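Local coordinates for protein isomerase/lactonizing enzyme (Agrobacterium tumefaciens, PDB 1RVK) that is of unknown function but binds magnesium in an enolase-superfamily barrel and probably acts on a carboxylate substrate, as its mandelate racemase and muconate lactonizing relatives do, at residues 305-311 / 324-329; 278-282 / 295-299; 220-224 / 249-253. One frame throughout, in Å; residues are numbered along the deposited sequence.

Contact 1: 305-311 / 324-329; sequences ECEVHGN and NCRWYE
Consecutive strands of the C-terminal beta/alpha barrel meet here, 306-308 within 305-311 and 328-333 entered from 324-329, running 27° apart and joined mostly by side chains and water. Cys306 N donates to Asn324 O at 2.8 Å. Beyond this the CA atoms part to 6.8 Å at Val308 and Tyr328, then close to 5.5 Å at Asn311 and Glu329. Glu307 (chi1 and chi2 m) spans the gap, its OE2 accepting from Arg326 N at 2.9 Å and its OE1 from Trp327 N at 3.3 Å. Water 3 joins Val308 O and Gly310 O to Glu329 N (2.8, 2.9 and 2.8 Å). Glu329, extended (chi1 and chi2 t), takes Gly310 N on OE2 at 3.0 Å; OE2 also salt-bridges Arg280, while OE1 salt-bridges Lys169 and hydrogen-bonds Ser136. At phi/psi 103/148, a CB on Gly310 would strike the preceding carbonyl. The His309 side chain, hydrogen-bonded through ND1 to Asp285, lies about 5 Å from magnesium and places this seam beside the metal site, as in the enolase superfamily.

Contact 2: 278-282 / 295-299; sequences ILRTG and TMHLA
Strand 278-281 lies against helix 289-301 through two outward-pointing side chains, Leu279 and Thr281. The axes of strand 278-281 and helix segment 295-299 are nearly antiparallel (172°) and approach to 9.1 Å, with Leu279 facing Ala299 and Thr281 facing Thr295, each CA pair 6.7 Å apart. Leu279 adopts chi1 t and chi2 p, which brings CD2 to 3.9 Å from Ala299 CB and 4.4 Å from Leu298 CD2. The two threonines differ: Thr281 has chi1 t and Thr295 chi1 p, and Thr281 OG1 donates to Thr295 OG1 at 2.9 Å. Thr295 OG1 is in turn hydrogen-bonded to Ala292 O, so the polar pair is satisfied inside a buried interface. Selenomethionine Met296 is m at all three chi angles; its CA-to-CB bond points away, yet SE comes to 4.1 Å from Thr281 CG2. Arg280 points to the other side of the strand, where it forms a salt bridge with Glu329 and a hydrogen bond with Glu258. Strand 278-281, helix 289-301 and parallel strand 306-308 form a beta-alpha-beta crossover of the barrel; strand 254-256 flanks it, helix 263-272 packs on Leu279 and Leu298, and Cys306 meets Met296 and Ala299.

Contact 3: 220-224 / 249-253; sequences GRGLE and NLDIP
The last turn of helix 213-224 packs on the non-helical segment that leads from helix 240-249 to strand 254-256. At Gly220 the backbone is helical (phi/psi -59/-41) and its CA lies 3.7 Å from Leu250 CD2; a CB here would lie 2.3 Å from Leu250 CD1, a clash, so the absence of a side chain permits this close approach. The CA atoms of Gly220 and Leu250 are 6.4 Å apart, as are those of Glu224 and Ile252. Arg221 starts away from the partner but, extended with chi2 and chi3 t, carries its guanidinium back until Asn249 O lies over one face, 4.3 Å from Arg221 NH2. Arg221 N is 3.8 Å from Leu250 CD2. Leu250 is the first residue past helix 240-249 to leave helical angles (phi/psi -114/151). The contact lies in the outer layer of the beta/alpha barrel, where helix 213-224 meets the connection into strand 254-256. Leu223 (m, p) turns inward, with CD2 3.8 Å from Ile252 CD1, and both side chains touch Ile231 on strand 230-232. At the exposed end Glu224, its chi1 between wells at -115°, brings OE2 to 3.0 Å from Asp251 OD1, two negatively charged acceptors that are not hydrogen-bonded.

In the fold
The three contacts follow one another around the C-terminal barrel. Contacts 1 and 2, with centres 9 Å apart, sit on adjacent parallel strands, 278-281 in contact 2 and 306-308 in contact 1, and touch directly: His309 N lies 2.7 Å from Thr281 O, a probable hydrogen bond, and Glu329 OE2 makes a salt bridge to Arg280 NH1 at 2.9 Å. Arg280 also hydrogen-bonds to Glu258, which with Asp206 and Glu232 holds the magnesium ion, tying this pair to the metal site. Contact 3, about 22 Å from contact 2 and 21 Å from contact 1 between centres, meets contact 2 through Ile278 CD1 and Pro253 CB (4.0 Å). The side chains of Thr281 and Leu223 lie about 12 and 13 Å from the magnesium.

Contact 1: 305-311 / 324-329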
loop_
_atom_site.group_PDB
_atom_site.type_symbol
_atom_site.label_atom_id
_atom_site.label_comp_id
_atom_site.label_asym_id
_atom_site.label_seq_id
_atom_site.Cartn_x
_atom_site.Cartn_y
_atom_site.Cartn_z
ATOM N N GLU A 305 1.865 -8.730 14.805
ATOM C CA GLU A 305 0.935 -8.012 13.954
ATOM C C GLU A 305 1.677 -7.810 12.639
ATOM O O GLU A 305 2.907 -7.837 12.601
ATOM C CB GLU A 305 0.569 -6.658 14.562
ATOM C CG GLU A 305 -0.484 -6.738 15.657
ATOM C CD GLU A 305 -0.713 -5.400 16.335
ATOM O OE1 GLU A 305 0.269 -4.813 16.841
ATOM O OE2 GLU A 305 -1.873 -4.936 16.365
ATOM N N CYS A 306 0.929 -7.650 11.557
ATOM C CA CYS A 306 1.526 -7.425 10.251
ATOM C C CYS A 306 0.713 -6.300 9.634
ATOM O O CYS A 306 -0.429 -6.503 9.225
ATOM C CB CYS A 306 1.442 -8.686 9.392
ATOM S SG CYS A 306 2.379 -8.566 7.844
ATOM N N GLU A 307 1.302 -5.111 9.591
ATOM C CA GLU A 307 0.623 -3.938 9.058
ATOM C C GLU A 307 0.700 -3.901 7.535
ATOM O O GLU A 307 1.771 -4.042 6.947
ATOM C CB GLU A 307 1.226 -2.680 9.680
ATOM C CG GLU A 307 1.110 -2.646 11.217
ATOM C CD GLU A 307 -0.332 -2.652 11.712
ATOM O OE1 GLU A 307 -1.169 -1.959 11.100
ATOM O OE2 GLU A 307 -0.630 -3.332 12.720
ATOM N N VAL A 308 -0.455 -3.712 6.906
ATOM C CA VAL A 308 -0.557 -3.716 5.451
ATOM C C VAL A 308 -0.304 -2.366 4.806
ATOM O O VAL A 308 -0.997 -1.389 5.087
ATOM C CB VAL A 308 -1.940 -4.241 5.009
ATOM C CG1 VAL A 308 -1.998 -4.343 3.490
ATOM C CG2 VAL A 308 -2.203 -5.608 5.647
ATOM N N HIS A 309 0.703 -2.330 3.940
ATOM C CA HIS A 309 1.086 -1.115 3.235
ATOM C C HIS A 309 0.218 -0.825 2.024
ATOM O O HIS A 309 0.027 -1.691 1.169
ATOM C CB HIS A 309 2.537 -1.204 2.757
ATOM C CG HIS A 309 2.902 -0.160 1.744
ATOM N ND1 HIS A 309 3.372 -0.473 0.487
ATOM C CD2 HIS A 309 2.839 1.193 1.795
ATOM C CE1 HIS A 309 3.582 0.640 -0.193
ATOM N NE2 HIS A 309 3.266 1.666 0.578
ATOM N N GLY A 310 -0.294 0.400 1.954
ATOM C CA GLY A 310 -1.082 0.800 0.804
ATOM C C GLY A 310 -2.584 0.841 0.955
ATOM O O GLY A 310 -3.177 0.063 1.702
ATOM N N ASN A 311 -3.193 1.769 0.228
ATOM C CA ASN A 311 -4.637 1.930 0.234
ATOM C C ASN A 311 -5.226 1.129 -0.932
ATOM O O ASN A 311 -4.544 0.297 -1.532
ATOM C CB ASN A 311 -4.997 3.413 0.095
ATOM C CG ASN A 311 -4.674 3.965 -1.280
ATOM O OD1 ASN A 311 -3.719 3.534 -1.919
ATOM N ND2 ASN A 311 -5.463 4.936 -1.735
ATOM N N ASN A 324 -4.751 -9.813 12.980
ATOM C CA ASN A 324 -3.490 -9.232 13.429
ATOM C C ASN A 324 -2.918 -8.075 12.625
ATOM O O ASN A 324 -1.776 -8.117 12.172
ATOM C CB ASN A 324 -2.429 -10.330 13.580
ATOM C CG ASN A 324 -2.104 -11.026 12.273
ATOM O OD1 ASN A 324 -0.936 -11.304 11.988
ATOM N ND2 ASN A 324 -3.127 -11.329 11.479
ATOM N N CYS A 325 -3.727 -7.037 12.470
ATOM C CA CYS A 325 -3.340 -5.829 11.752
ATOM C C CYS A 325 -4.149 -4.719 12.408
ATOM O O CYS A 325 -5.376 -4.760 12.404
ATOM C CB CYS A 325 -3.702 -5.946 10.268
ATOM S SG CYS A 325 -3.329 -4.475 9.302
ATOM N N ARG A 326 -3.468 -3.735 12.981
ATOM C CA ARG A 326 -4.163 -2.655 13.663
ATOM C C ARG A 326 -4.896 -1.682 12.744
ATOM O O ARG A 326 -5.973 -1.191 13.093
ATOM C CB ARG A 326 -3.177 -1.883 14.552
ATOM C CG ARG A 326 -3.822 -0.855 15.466
ATOM C CD ARG A 326 -2.767 -0.040 16.220
ATOM N NE ARG A 326 -2.089 -0.801 17.269
ATOM C CZ ARG A 326 -2.590 -1.009 18.482
ATOM N NH1 ARG A 326 -1.907 -1.712 19.375
ATOM N NH2 ARG A 326 -3.773 -0.505 18.808
ATOM N N TRP A 327 -4.342 -1.421 11.563
ATOM C CA TRP A 327 -4.957 -0.448 10.664
ATOM C C TRP A 327 -5.027 -0.752 9.182
ATOM O O TRP A 327 -4.428 -1.695 8.672
ATOM C CB TRP A 327 -4.210 0.886 10.710
ATOM C CG TRP A 327 -3.652 1.343 12.005
ATOM C CD1 TRP A 327 -2.436 1.017 12.542
ATOM C CD2 TRP A 327 -4.218 2.333 12.859
ATOM N NE1 TRP A 327 -2.207 1.762 13.676
ATOM C CE2 TRP A 327 -3.287 2.578 13.894
ATOM C CE3 TRP A 327 -5.424 3.048 12.848
ATOM C CZ2 TRP A 327 -3.527 3.510 14.909
ATOM C CZ3 TRP A 327 -5.661 3.973 13.855
ATOM C CH2 TRP A 327 -4.716 4.196 14.873
ATOM N N TYR A 328 -5.757 0.132 8.507
ATOM C CA TYR A 328 -5.859 0.153 7.058
ATOM C C TYR A 328 -5.160 1.491 6.824
ATOM O O TYR A 328 -5.417 2.459 7.548
ATOM C CB TYR A 328 -7.307 0.245 6.575
ATOM C CG TYR A 328 -7.430 0.760 5.153
ATOM C CD1 TYR A 328 -7.922 2.040 4.895
ATOM C CD2 TYR A 328 -7.066 -0.036 4.063
ATOM C CE1 TYR A 328 -8.058 2.514 3.592
ATOM C CE2 TYR A 328 -7.196 0.429 2.750
ATOM C CZ TYR A 328 -7.698 1.705 2.524
ATOM O OH TYR A 328 -7.867 2.166 1.239
ATOM N N GLU A 329 -4.257 1.537 5.854
ATOM C CA GLU A 329 -3.522 2.765 5.561
ATOM C C GLU A 329 -4.293 3.601 4.551
ATOM O O GLU A 329 -4.403 3.226 3.387
ATOM C CB GLU A 329 -2.132 2.422 5.013
ATOM C CG GLU A 329 -1.263 3.636 4.766
ATOM C CD GLU A 329 0.177 3.283 4.462
ATOM O OE1 GLU A 329 0.987 4.223 4.334
ATOM O OE2 GLU A 329 0.500 2.075 4.354
HETATM O O HOH W 1 -1.693 -1.286 8.696
HETATM O O HOH W 2 -0.004 0.110 7.117
HETATM O O HOH W 3 -3.670 -0.767 4.394
#

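Contact 2: 278-282 / 295-299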
loop_
_atom_site.group_PDB
_atom_site.type_symbol
_atom_site.label_atom_id
_atom_site.label_comp_id
_atom_site.label_asym_id
_atom_site.label_seq_id
_atom_site.Cartn_x
_atom_site.Cartn_y
_atom_site.Cartn_z
ATOM N N ILE A 278 7.274 -5.491 14.528
ATOM C CA ILE A 278 5.980 -5.582 13.853
ATOM C C ILE A 278 6.328 -5.870 12.397
ATOM O O ILE A 278 7.201 -5.214 11.828
ATOM C CB ILE A 278 5.211 -4.241 13.912
ATOM C CG1 ILE A 278 4.998 -3.810 15.366
ATOM C CG2 ILE A 278 3.874 -4.374 13.198
ATOM C CD1 ILE A 278 4.477 -2.386 15.506
ATOM N N LEU A 279 5.661 -6.848 11.794
ATOM C CA LEU A 279 5.942 -7.191 10.406
ATOM C C LEU A 279 5.177 -6.261 9.469
ATOM O O LEU A 279 4.239 -5.575 9.882
ATOM C CB LEU A 279 5.535 -8.642 10.133
ATOM C CG LEU A 279 6.115 -9.318 8.885
ATOM C CD1 LEU A 279 7.634 -9.424 9.024
ATOM C CD2 LEU A 279 5.490 -10.707 8.711
ATOM N N ARG A 280 5.589 -6.221 8.208
ATOM C CA ARG A 280 4.897 -5.391 7.233
ATOM C C ARG A 280 4.769 -6.169 5.934
ATOM O O ARG A 280 5.626 -6.986 5.595
ATOM C CB ARG A 280 5.649 -4.081 6.986
ATOM C CG ARG A 280 4.863 -3.043 6.165
ATOM C CD ARG A 280 5.339 -1.640 6.536
ATOM N NE ARG A 280 4.696 -0.530 5.829
ATOM C CZ ARG A 280 3.422 -0.163 5.957
ATOM N NH1 ARG A 280 2.966 0.882 5.275
ATOM N NH2 ARG A 280 2.595 -0.841 6.742
ATOM N N THR A 281 3.671 -5.935 5.231
ATOM C CA THR A 281 3.426 -6.584 3.958
ATOM C C THR A 281 2.593 -5.603 3.156
ATOM O O THR A 281 2.307 -4.498 3.618
ATOM C CB THR A 281 2.640 -7.906 4.124
ATOM O OG1 THR A 281 2.629 -8.615 2.878
ATOM C CG2 THR A 281 1.197 -7.631 4.554
ATOM N N GLY A 282 2.213 -6.005 1.952
ATOM C CA GLY A 282 1.404 -5.151 1.107
ATOM C C GLY A 282 1.149 -5.925 -0.164
ATOM O O GLY A 282 2.036 -6.636 -0.633
ATOM N N THR A 295 1.613 -13.880 4.378
ATOM C CA THR A 295 2.430 -13.099 5.302
ATOM C C THR A 295 1.646 -12.765 6.576
ATOM O O THR A 295 2.223 -12.689 7.660
ATOM C CB THR A 295 2.930 -11.779 4.658
ATOM O OG1 THR A 295 1.818 -10.917 4.387
ATOM C CG2 THR A 295 3.664 -12.066 3.358
HETATM N N MSE A 296 0.335 -12.566 6.452
HETATM C CA MSE A 296 -0.491 -12.259 7.621
HETATM C C MSE A 296 -0.538 -13.468 8.550
HETATM O O MSE A 296 -0.437 -13.336 9.769
HETATM C CB MSE A 296 -1.926 -11.900 7.206
HETATM C CG MSE A 296 -2.080 -10.637 6.371
HETATM SE SE MSE A 296 -1.485 -9.034 7.275
HETATM C CE MSE A 296 -2.581 -9.146 8.872
ATOM N N HIS A 297 -0.692 -14.652 7.964
ATOM C CA HIS A 297 -0.756 -15.887 8.741
ATOM C C HIS A 297 0.592 -16.193 9.385
ATOM O O HIS A 297 0.661 -16.660 10.522
ATOM C CB HIS A 297 -1.194 -17.034 7.828
ATOM C CG HIS A 297 -2.554 -16.834 7.238
ATOM N ND1 HIS A 297 -3.006 -17.537 6.143
ATOM C CD2 HIS A 297 -3.566 -16.009 7.600
ATOM C CE1 HIS A 297 -4.237 -17.153 5.855
ATOM N NE2 HIS A 297 -4.601 -16.227 6.724
ATOM N N LEU A 298 1.661 -15.932 8.643
ATOM C CA LEU A 298 3.016 -16.139 9.140
ATOM C C LEU A 298 3.200 -15.321 10.421
ATOM O O LEU A 298 3.624 -15.839 11.456
ATOM C CB LEU A 298 4.024 -15.684 8.082
ATOM C CG LEU A 298 5.468 -15.433 8.527
ATOM C CD1 LEU A 298 6.124 -16.741 8.969
ATOM C CD2 LEU A 298 6.244 -14.809 7.375
ATOM N N ALA A 299 2.873 -14.033 10.346
ATOM C CA ALA A 299 3.010 -13.155 11.498
ATOM C C ALA A 299 2.155 -13.629 12.666
ATOM O O ALA A 299 2.621 -13.689 13.810
ATOM C CB ALA A 299 2.623 -11.725 11.116
#

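Contact 3: 220-224 / 249-253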
loop_
_atom_site.group_PDB
_atom_site.type_symbol
_atom_site.label_atom_id
_atom_site.label_comp_id
_atom_site.label_asym_id
_atom_site.label_seq_id
_atom_site.Cartn_x
_atom_site.Cartn_y
_atom_site.Cartn_z
ATOM N N GLY A 220 15.388 7.518 15.951
ATOM C CA GLY A 220 14.621 6.678 16.853
ATOM C C GLY A 220 14.671 7.137 18.298
ATOM O O GLY A 220 13.661 7.112 19.001
ATOM N N ARG A 221 15.851 7.553 18.747
ATOM C CA ARG A 221 16.019 8.021 20.115
ATOM C C ARG A 221 15.177 9.264 20.381
ATOM O O ARG A 221 14.626 9.431 21.470
ATOM C CB ARG A 221 17.491 8.329 20.394
ATOM C CG ARG A 221 18.354 7.091 20.531
ATOM C CD ARG A 221 19.776 7.445 20.939
ATOM N NE ARG A 221 20.527 6.263 21.354
ATOM C CZ ARG A 221 20.234 5.528 22.423
ATOM N NH1 ARG A 221 19.204 5.853 23.195
ATOM N NH2 ARG A 221 20.968 4.465 22.720
ATOM N N GLY A 222 15.084 10.132 19.381
ATOM C CA GLY A 222 14.301 11.344 19.531
ATOM C C GLY A 222 12.817 11.042 19.604
ATOM O O GLY A 222 12.060 11.764 20.248
ATOM N N LEU A 223 12.401 9.969 18.943
ATOM C CA LEU A 223 10.998 9.566 18.932
ATOM C C LEU A 223 10.530 9.078 20.298
ATOM O O LEU A 223 9.350 9.180 20.629
ATOM C CB LEU A 223 10.776 8.460 17.897
ATOM C CG LEU A 223 10.539 8.851 16.436
ATOM C CD1 LEU A 223 11.440 9.991 16.028
ATOM C CD2 LEU A 223 10.772 7.636 15.556
ATOM N N GLU A 224 11.461 8.549 21.086
ATOM C CA GLU A 224 11.150 8.029 22.413
ATOM C C GLU A 224 10.355 8.995 23.285
ATOM O O GLU A 224 9.321 8.629 23.840
ATOM C CB GLU A 224 12.439 7.632 23.140
ATOM C CG GLU A 224 12.557 6.139 23.428
ATOM C CD GLU A 224 11.502 5.641 24.406
ATOM O OE1 GLU A 224 10.296 5.822 24.129
ATOM O OE2 GLU A 224 11.878 5.066 25.450
ATOM N N ASN A 249 18.629 -1.673 19.624
ATOM C CA ASN A 249 19.040 -0.412 20.232
ATOM C C ASN A 249 17.939 0.623 20.458
ATOM O O ASN A 249 18.185 1.658 21.074
ATOM C CB ASN A 249 20.165 0.229 19.410
ATOM C CG ASN A 249 21.493 -0.488 19.583
ATOM O OD1 ASN A 249 21.752 -1.512 18.949
ATOM N ND2 ASN A 249 22.332 0.040 20.465
ATOM N N LEU A 250 16.735 0.361 19.960
ATOM C CA LEU A 250 15.632 1.303 20.141
ATOM C C LEU A 250 14.530 0.721 21.008
ATOM O O LEU A 250 14.332 -0.488 21.033
ATOM C CB LEU A 250 15.012 1.686 18.791
ATOM C CG LEU A 250 15.796 2.535 17.794
ATOM C CD1 LEU A 250 14.871 2.926 16.647
ATOM C CD2 LEU A 250 16.330 3.786 18.476
ATOM N N ASP A 251 13.815 1.587 21.716
ATOM C CA ASP A 251 12.700 1.147 22.542
ATOM C C ASP A 251 11.440 1.142 21.673
ATOM O O ASP A 251 10.597 0.255 21.789
ATOM C CB ASP A 251 12.505 2.089 23.736
ATOM C CG ASP A 251 13.483 1.811 24.866
ATOM O OD1 ASP A 251 13.490 2.584 25.847
ATOM O OD2 ASP A 251 14.236 0.817 24.780
ATOM N N ILE A 252 11.328 2.135 20.794
ATOM C CA ILE A 252 10.171 2.246 19.907
ATOM C C ILE A 252 10.122 1.072 18.931
ATOM O O ILE A 252 11.149 0.651 18.392
ATOM C CB ILE A 252 10.193 3.584 19.107
ATOM C CG1 ILE A 252 8.935 3.698 18.242
ATOM C CG2 ILE A 252 11.439 3.659 18.228
ATOM C CD1 ILE A 252 8.766 5.059 17.566
ATOM N N PRO A 253 8.925 0.513 18.708
ATOM C CA PRO A 253 8.791 -0.616 17.783
ATOM C C PRO A 253 9.219 -0.272 16.358
ATOM O O PRO A 253 8.938 0.820 15.852
ATOM C CB PRO A 253 7.305 -0.954 17.864
ATOM C CG PRO A 253 6.964 -0.594 19.289
ATOM C CD PRO A 253 7.668 0.738 19.445
#